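Local coordinates for hypothetical Thioesterase Protein SP_1851 (Streptococcus pneumoniae serotype 4, PDB 4XY5) that probably hydrolyses acyl-CoA-type thioesters as a PaaI-like hot-dog-fold thioesterase, at the interface of chains A and B. Coordinates in Å, arbitrary orientation; residue numbers count along the deposited sequence, not the author numbering. Chains: chain A/B, Hypothetical Thioesterase Protein SP_1851.

Helix 47-64 ties the four contacts together. Contact 1 lies on the two-fold axis, where the first turns of that helix from both chains meet. The C-alpha centres of contact 1 and contact 2 are about 12 Å apart, and those of contact 1 and contact 4 about 14 Å. Contacts 2 and 4 are near twins, about 23 Å apart, in which Phe9 of one chain plugs a pocket built by Phe15, Tyr18 and Gln56 of the other. Contact 3 uses Tyr41 of chain B, contact 2 that of chain A. Together they suggest a clasped hot-dog dimer within the deposited tetramer.

Contact 1: the interface of chains A and B. Residues chain A 48-49, 51-52; chain B 48-49, 51-52.
The rings of A:Phe51 and B:Phe51 stack across the two-fold axis, their planes only 8° from parallel and their centroids 3.8 Å apart. The overlap is displaced: each ring's CG sits over the rim of the other, and the nearest approach runs from A:Phe51 CB to B:Phe51 CD2 at 3.4 Å, so the benzylic carbon takes part as well as the ring. CG lies anti to the backbone N in both chains, which sends each ring away from its own helix and against its mate. In the plane of each ring, at its edge, stands the alpha carbon of Gly48 of the opposite chain; A:Phe51 CD2 is 3.9 Å from B:Gly48 CA.

Beside the stack, four oxygens gather. The hydroxyl A:Thr52 OG1 donates to A:Gly48 O at 2.9 Å, one helical turn back, with the donor tilted 31° from the carbonyl plane. A:Thr52 OG1 is also 3.0 Å from B:Gly48 O, a second hydrogen-bond option. With one proton, it probably shares or alternates between the two carbonyls. A:Thr52 OG1 and B:Thr52 OG1 are 3.4 Å apart, at most a weak bond. Chi1 of -64° puts OG1 of A:Thr52 beside its backbone N, toward the axis. All eight residues lie in the first turns of helix 47-64, the long central helix of the hot-dog fold, where the two copies meet closely.

Contact 2: the interface of chains A and B. Residues chain A 9, 12, 41; chain B 15, 18, 20, 56, 60.
Both faces of the A:Phe9 ring are covered by chain B. On one face the ring of B:Tyr18 lies nearly parallel, 3° between the planes and 4.2 Å between the centroids, displaced enough that the phenol oxygen sits over the centre of the phenylalanine. On the opposite face B:Gln56 NE2 stands 3.3 Å above the plane of the A:Phe9 ring, also over its centre, an approach compatible with an N-H pointing into the ring. The rim of A:Phe9 is turned to B:Phe15, edge-to-face at 85°, with A:Phe9 CE1 3.6 Å from B:Phe15 CD1.

The stack is fixed in register by the backbone: A:Phe9 N donates to B:Tyr18 OH at 2.9 Å, and a return bond from that hydroxyl to A:Phe9 O is weak. In A:Phe9, chi1 of 50° holds CG between the backbone N and the carbonyl carbon, folding the ring back over its own main chain so that ring and amide can meet B:Tyr18 together.

B:Gln56 reaches its place as a cap on the A:Phe9 ring by a bend at its second torsion. Its amide also lies close to A:Tyr41, without a demonstrated bond: A:Tyr41 OH sits over the amide nitrogen, steeply above the amide plane, and its 2.6 Å to B:Gln56 NE2 is a short, doubtful contact from a poorly ordered tyrosine. At the far margin, A:Ile12 CD1 rests 4.0 Å from B:Phe15 CD2.

Contact 3: the interface of chains A and B. Residues chain A 63, 68-69; chain B 41-42.
B:Tyr42 OH donates to A:Asp68 OD1 at 3.0 Å, meeting the carboxylate on its anti side and 20° out of its plane. A:Gly69 N is a weak second partner, a donor 3.4 Å from B:Tyr42 OH. Carboxylate and ring planes are 89° apart, and OD1 lies in the plane of the tyrosine ring at its edge, flanking CE1 as well as the hydroxyl.

Backbone meets the other side of the ring: A:Gly69 O lies obliquely off the face, near the CE2 rim, 3.4 Å from B:Tyr42 CE2. In A:Asp68, chi1 of -67° sets CG beside the backbone N and brings OD1 round to the incoming phenol. An acceptor carrying negative charge would probably make the phenol a firmer donor.

The neighbouring B:Tyr41 adds an apolar contact. A:Ile63 CD1, the end of its longer branch, comes up from the opposite direction beneath the face of the ring near its rim, 3.8 Å from B:Tyr41 CE2, with B:Tyr41 CD2 and CZ slightly farther off. The site therefore joins a loop of chain B to the last turn of helix 47-64 and the start of strand 68-78 in chain A, and may help to hold the junction between helix and sheet.

Contact 4: the interface of chains A and B. Residues chain A 15, 18, 20, 56, 60; chain B 8-10.
A:Tyr18, followed outward, crosses over the face of B:Phe9 until its hydroxyl reaches the partner's main chain. Its CB lies in the plane of the A:Phe15 ring, at that ring's edge, which braces the base. On the flanks, A:Tyr18 CD1 is 4.0 Å from B:Phe9 CZ, and A:Tyr18 CD2 is 4.0 Å from B:Phe9 CE1. Farther out A:Tyr18 CE2 passes 3.5 Å from B:Phe9 O, while A:Tyr18 CZ sits 3.6 Å from B:Phe9 CZ, in a stack only 3° from parallel. At the tip A:Tyr18 OH accepts from B:Phe9 N at 3.0 Å (152° at the hydrogen) and touches B:His8 CA.

Chi1 of 67° in A:Tyr18 turns the ring so that face and hydroxyl serve the same residue. Opposite A:Tyr18, A:Gln56 NE2 stands 3.3 Å above the plane of the B:Phe9 ring, over its centre. Water 1, in the tyrosine ring plane at its edge, bridges A:Phe15 O (2.6 Å) to B:Phe9 O (3.2 Å), adding a solvent link between the main chains. Within chain B, B:His8 NE2 donates to B:Asp10 OD1 from above the carboxylate plane, which may steady this first modelled segment. Ahead of strand 12-14, the N-terminal arm of chain B thus lies across helix 47-64 and the loop leading into strand 19-24 of chain A.

Contact 1: the interface of chains A and B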
# COMPACT_ATOMS: atom_id res chain seq x y z
N GLY A 48 -1.96 3.81 14.64
CA GLY A 48 -0.87 2.90 14.94
C GLY A 48 -1.31 1.74 15.82
O GLY A 48 -0.85 0.61 15.66
N TYR A 49 -2.18 2.03 16.77
CA TYR A 49 -2.79 0.99 17.60
C TYR A 49 -3.55 0.00 16.73
O TYR A 49 -3.34 -1.21 16.84
CB TYR A 49 -3.72 1.63 18.64
CG TYR A 49 -4.77 0.72 19.25
CD1 TYR A 49 -4.47 -0.10 20.33
CD2 TYR A 49 -6.08 0.72 18.76
CE1 TYR A 49 -5.45 -0.93 20.90
CE2 TYR A 49 -7.05 -0.10 19.32
CZ TYR A 49 -6.74 -0.91 20.38
OH TYR A 49 -7.71 -1.72 20.93
N PHE A 51 -3.23 -0.56 13.53
CA PHE A 51 -2.28 -1.31 12.70
C PHE A 51 -1.60 -2.40 13.51
O PHE A 51 -1.41 -3.53 13.03
CB PHE A 51 -1.22 -0.38 12.11
CG PHE A 51 -0.21 -1.09 11.24
CD1 PHE A 51 -0.39 -1.18 9.87
CD2 PHE A 51 0.93 -1.67 11.81
CE1 PHE A 51 0.56 -1.82 9.08
CE2 PHE A 51 1.86 -2.31 11.04
CZ PHE A 51 1.68 -2.39 9.65
N THR A 52 -1.21 -2.07 14.74
CA THR A 52 -0.48 -3.04 15.53
C THR A 52 -1.37 -4.25 15.85
O THR A 52 -0.90 -5.39 15.85
CB THR A 52 0.08 -2.39 16.82
OG1 THR A 52 1.05 -1.39 16.46
CG2 THR A 52 0.75 -3.44 17.72
N GLY B 48 4.48 -3.38 14.18
CA GLY B 48 3.45 -2.46 14.61
C GLY B 48 4.03 -1.29 15.38
O GLY B 48 3.54 -0.16 15.30
N TYR B 49 5.07 -1.58 16.16
CA TYR B 49 5.79 -0.53 16.87
C TYR B 49 6.38 0.46 15.88
O TYR B 49 6.21 1.68 16.00
CB TYR B 49 6.89 -1.15 17.75
CG TYR B 49 8.00 -0.20 18.16
CD1 TYR B 49 7.86 0.66 19.24
CD2 TYR B 49 9.22 -0.20 17.48
CE1 TYR B 49 8.89 1.53 19.61
CE2 TYR B 49 10.25 0.67 17.84
CZ TYR B 49 10.08 1.51 18.91
OH TYR B 49 11.11 2.36 19.28
N PHE B 51 5.51 0.97 12.76
CA PHE B 51 4.44 1.69 12.07
C PHE B 51 3.89 2.78 12.97
O PHE B 51 3.55 3.86 12.50
CB PHE B 51 3.32 0.74 11.65
CG PHE B 51 2.16 1.41 10.98
CD1 PHE B 51 2.09 1.49 9.60
CD2 PHE B 51 1.13 1.99 11.74
CE1 PHE B 51 1.01 2.11 8.98
CE2 PHE B 51 0.06 2.63 11.12
CZ PHE B 51 0.00 2.69 9.73
N THR B 52 3.75 2.50 14.27
CA THR B 52 3.15 3.49 15.14
C THR B 52 4.06 4.71 15.27
O THR B 52 3.58 5.85 15.28
CB THR B 52 2.83 2.89 16.53
OG1 THR B 52 1.83 1.87 16.35
CG2 THR B 52 2.30 3.97 17.48

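Contact 2: the interface of chains A and B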
# COMPACT_ATOMS: atom_id res chain seq x y z
N PHE A 9 2.89 13.82 24.68
CA PHE A 9 1.87 12.79 24.52
C PHE A 9 2.34 11.50 25.19
O PHE A 9 3.54 11.27 25.33
CB PHE A 9 1.55 12.55 23.03
CG PHE A 9 2.76 12.36 22.16
CD1 PHE A 9 3.40 11.13 22.11
CD2 PHE A 9 3.24 13.40 21.39
CE1 PHE A 9 4.52 10.95 21.31
CE2 PHE A 9 4.35 13.22 20.59
CZ PHE A 9 4.99 12.00 20.55
N ILE A 12 1.60 4.99 23.19
CA ILE A 12 0.51 4.33 22.51
C ILE A 12 0.74 2.84 22.68
O ILE A 12 1.81 2.34 22.32
CB ILE A 12 0.45 4.72 21.02
CG1 ILE A 12 0.21 6.23 20.90
CG2 ILE A 12 -0.62 3.93 20.28
CD1 ILE A 12 1.08 6.90 19.88
N TYR A 41 -4.80 11.88 19.89
CA TYR A 41 -5.16 13.22 20.39
C TYR A 41 -6.66 13.48 20.37
O TYR A 41 -7.19 14.16 21.24
CB TYR A 41 -4.50 14.34 19.57
CG TYR A 41 -3.07 14.14 19.13
CD1 TYR A 41 -2.03 14.08 20.06
CD2 TYR A 41 -2.75 14.08 17.77
CE1 TYR A 41 -0.72 13.92 19.64
CE2 TYR A 41 -1.44 13.93 17.35
CZ TYR A 41 -0.43 13.85 18.29
OH TYR A 41 0.87 13.69 17.88
N PHE B 15 6.63 5.01 22.06
CA PHE B 15 6.82 6.32 22.69
C PHE B 15 6.80 6.27 24.22
O PHE B 15 6.28 7.18 24.88
CB PHE B 15 5.81 7.34 22.17
CG PHE B 15 5.92 7.60 20.69
CD1 PHE B 15 6.89 8.46 20.20
CD2 PHE B 15 5.06 6.99 19.79
CE1 PHE B 15 7.00 8.71 18.84
CE2 PHE B 15 5.16 7.23 18.44
CZ PHE B 15 6.13 8.08 17.96
N TYR B 18 10.90 9.58 24.05
CA TYR B 18 11.10 10.23 22.75
C TYR B 18 11.66 11.62 22.95
O TYR B 18 11.58 12.19 24.04
CB TYR B 18 9.80 10.30 21.94
CG TYR B 18 8.71 11.18 22.54
CD1 TYR B 18 8.60 12.52 22.19
CD2 TYR B 18 7.80 10.66 23.45
CE1 TYR B 18 7.62 13.32 22.74
CE2 TYR B 18 6.81 11.45 24.01
CZ TYR B 18 6.72 12.78 23.65
OH TYR B 18 5.74 13.57 24.19
N ILE B 20 11.44 15.23 20.62
CA ILE B 20 11.11 15.96 19.40
C ILE B 20 12.25 16.91 19.08
O ILE B 20 12.56 17.81 19.86
CB ILE B 20 9.80 16.74 19.54
CG1 ILE B 20 8.66 15.81 19.99
CG2 ILE B 20 9.44 17.39 18.22
CD1 ILE B 20 7.30 16.48 20.00
N GLN B 56 2.49 8.34 14.25
CA GLN B 56 2.49 9.47 15.16
C GLN B 56 3.19 10.68 14.53
O GLN B 56 2.70 11.82 14.58
CB GLN B 56 3.15 9.08 16.47
CG GLN B 56 3.14 10.17 17.53
CD GLN B 56 1.75 10.50 18.06
OE1 GLN B 56 0.74 9.90 17.66
NE2 GLN B 56 1.69 11.46 18.97
N LEU B 60 1.96 14.48 13.55
CA LEU B 60 2.72 15.68 13.93
C LEU B 60 2.98 16.58 12.72
O LEU B 60 2.91 17.79 12.83
CB LEU B 60 4.03 15.30 14.61
CG LEU B 60 3.84 14.67 15.99
CD1 LEU B 60 5.17 14.20 16.53
CD2 LEU B 60 3.18 15.66 16.95

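Contact 3: the interface of chains A and B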
# COMPACT_ATOMS: atom_id res chain seq x y z
N ILE A 63 2.21 -18.19 12.40
CA ILE A 63 2.55 -19.25 13.35
C ILE A 63 1.58 -20.42 13.20
O ILE A 63 1.98 -21.58 13.25
CB ILE A 63 2.55 -18.72 14.78
CG1 ILE A 63 3.70 -17.72 14.95
CG2 ILE A 63 2.72 -19.86 15.79
CD1 ILE A 63 3.69 -17.03 16.29
N ASP A 68 7.59 -19.56 10.58
CA ASP A 68 8.11 -18.34 11.15
C ASP A 68 8.18 -17.31 10.04
O ASP A 68 8.36 -17.67 8.88
CB ASP A 68 9.50 -18.54 11.77
CG ASP A 68 9.47 -19.44 12.98
OD1 ASP A 68 8.70 -19.15 13.92
OD2 ASP A 68 10.21 -20.44 12.97
N GLY A 69 8.03 -16.04 10.39
CA GLY A 69 8.08 -15.01 9.37
C GLY A 69 8.22 -13.59 9.86
O GLY A 69 8.09 -13.30 11.05
N TYR B 41 8.15 -11.31 18.98
CA TYR B 41 8.52 -12.66 19.42
C TYR B 41 10.00 -12.96 19.21
O TYR B 41 10.62 -13.66 20.02
CB TYR B 41 7.75 -13.76 18.67
CG TYR B 41 6.26 -13.60 18.49
CD1 TYR B 41 5.40 -13.57 19.58
CD2 TYR B 41 5.71 -13.53 17.21
CE1 TYR B 41 4.03 -13.44 19.40
CE2 TYR B 41 4.34 -13.40 17.02
CZ TYR B 41 3.51 -13.36 18.13
OH TYR B 41 2.15 -13.23 17.95
N TYR B 42 10.54 -12.47 18.10
CA TYR B 42 11.89 -12.84 17.69
C TYR B 42 12.95 -11.89 18.22
O TYR B 42 14.13 -12.06 17.94
CB TYR B 42 11.96 -12.89 16.16
CG TYR B 42 10.91 -13.77 15.53
CD1 TYR B 42 11.02 -15.15 15.59
CD2 TYR B 42 9.82 -13.22 14.87
CE1 TYR B 42 10.07 -15.97 15.02
CE2 TYR B 42 8.86 -14.04 14.29
CZ TYR B 42 8.99 -15.41 14.37
OH TYR B 42 8.04 -16.23 13.80

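Contact 4: the interface of chains A and B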
# COMPACT_ATOMS: atom_id res chain seq x y z
N PHE A 15 -2.72 -4.35 22.96
CA PHE A 15 -2.81 -5.63 23.66
C PHE A 15 -2.51 -5.57 25.16
O PHE A 15 -1.87 -6.46 25.71
CB PHE A 15 -1.91 -6.68 23.02
CG PHE A 15 -2.30 -7.00 21.59
CD1 PHE A 15 -3.37 -7.85 21.33
CD2 PHE A 15 -1.62 -6.44 20.52
CE1 PHE A 15 -3.75 -8.15 20.03
CE2 PHE A 15 -1.98 -6.74 19.21
CZ PHE A 15 -3.04 -7.59 18.97
N TYR A 18 -6.60 -8.84 25.80
CA TYR A 18 -7.01 -9.52 24.57
C TYR A 18 -7.54 -10.91 24.88
O TYR A 18 -7.27 -11.45 25.95
CB TYR A 18 -5.85 -9.62 23.56
CG TYR A 18 -4.70 -10.51 23.98
CD1 TYR A 18 -4.69 -11.87 23.66
CD2 TYR A 18 -3.61 -9.99 24.70
CE1 TYR A 18 -3.63 -12.69 24.06
CE2 TYR A 18 -2.56 -10.80 25.09
CZ TYR A 18 -2.57 -12.14 24.77
OH TYR A 18 -1.52 -12.93 25.17
N ILE A 20 -7.77 -14.58 22.62
CA ILE A 20 -7.61 -15.34 21.38
C ILE A 20 -8.76 -16.34 21.28
O ILE A 20 -8.84 -17.31 22.03
CB ILE A 20 -6.27 -16.10 21.32
CG1 ILE A 20 -5.10 -15.16 21.57
CG2 ILE A 20 -6.12 -16.80 19.97
CD1 ILE A 20 -3.75 -15.86 21.56
N GLN A 56 0.03 -7.96 14.65
CA GLN A 56 0.15 -9.06 15.59
C GLN A 56 -0.67 -10.26 15.12
O GLN A 56 -0.19 -11.41 15.09
CB GLN A 56 -0.27 -8.61 16.97
CG GLN A 56 -0.12 -9.67 18.06
CD GLN A 56 1.34 -9.99 18.37
OE1 GLN A 56 2.26 -9.41 17.80
NE2 GLN A 56 1.54 -10.92 19.29
N LEU A 60 0.37 -14.08 14.06
CA LEU A 60 -0.30 -15.27 14.59
C LEU A 60 -0.80 -16.17 13.46
O LEU A 60 -0.77 -17.40 13.58
CB LEU A 60 -1.45 -14.88 15.52
CG LEU A 60 -1.05 -14.24 16.87
CD1 LEU A 60 -2.28 -13.72 17.56
CD2 LEU A 60 -0.31 -15.22 17.77
N HIS B 8 0.69 -16.59 25.17
CA HIS B 8 0.69 -15.29 25.82
C HIS B 8 1.75 -14.37 25.23
O HIS B 8 2.83 -14.82 24.82
CB HIS B 8 0.90 -15.43 27.33
CG HIS B 8 1.10 -14.12 28.03
ND1 HIS B 8 0.06 -13.37 28.54
CD2 HIS B 8 2.23 -13.41 28.29
CE1 HIS B 8 0.54 -12.27 29.09
NE2 HIS B 8 1.85 -12.27 28.96
N PHE B 9 1.44 -13.07 25.18
CA PHE B 9 2.41 -12.04 24.83
C PHE B 9 2.05 -10.75 25.54
O PHE B 9 0.88 -10.50 25.85
CB PHE B 9 2.47 -11.83 23.31
CG PHE B 9 1.12 -11.70 22.66
CD1 PHE B 9 0.50 -10.45 22.56
CD2 PHE B 9 0.48 -12.80 22.13
CE1 PHE B 9 -0.75 -10.33 21.95
CE2 PHE B 9 -0.76 -12.69 21.53
CZ PHE B 9 -1.38 -11.45 21.44
N ASP B 10 3.05 -9.93 25.83
CA ASP B 10 2.81 -8.69 26.55
C ASP B 10 2.39 -7.59 25.59
O ASP B 10 2.43 -7.78 24.37
CB ASP B 10 4.04 -8.27 27.35
CG ASP B 10 4.38 -9.26 28.46
OD1 ASP B 10 3.48 -9.59 29.27
OD2 ASP B 10 5.55 -9.69 28.52
O HOH W 1 -0.87 -8.32 27.31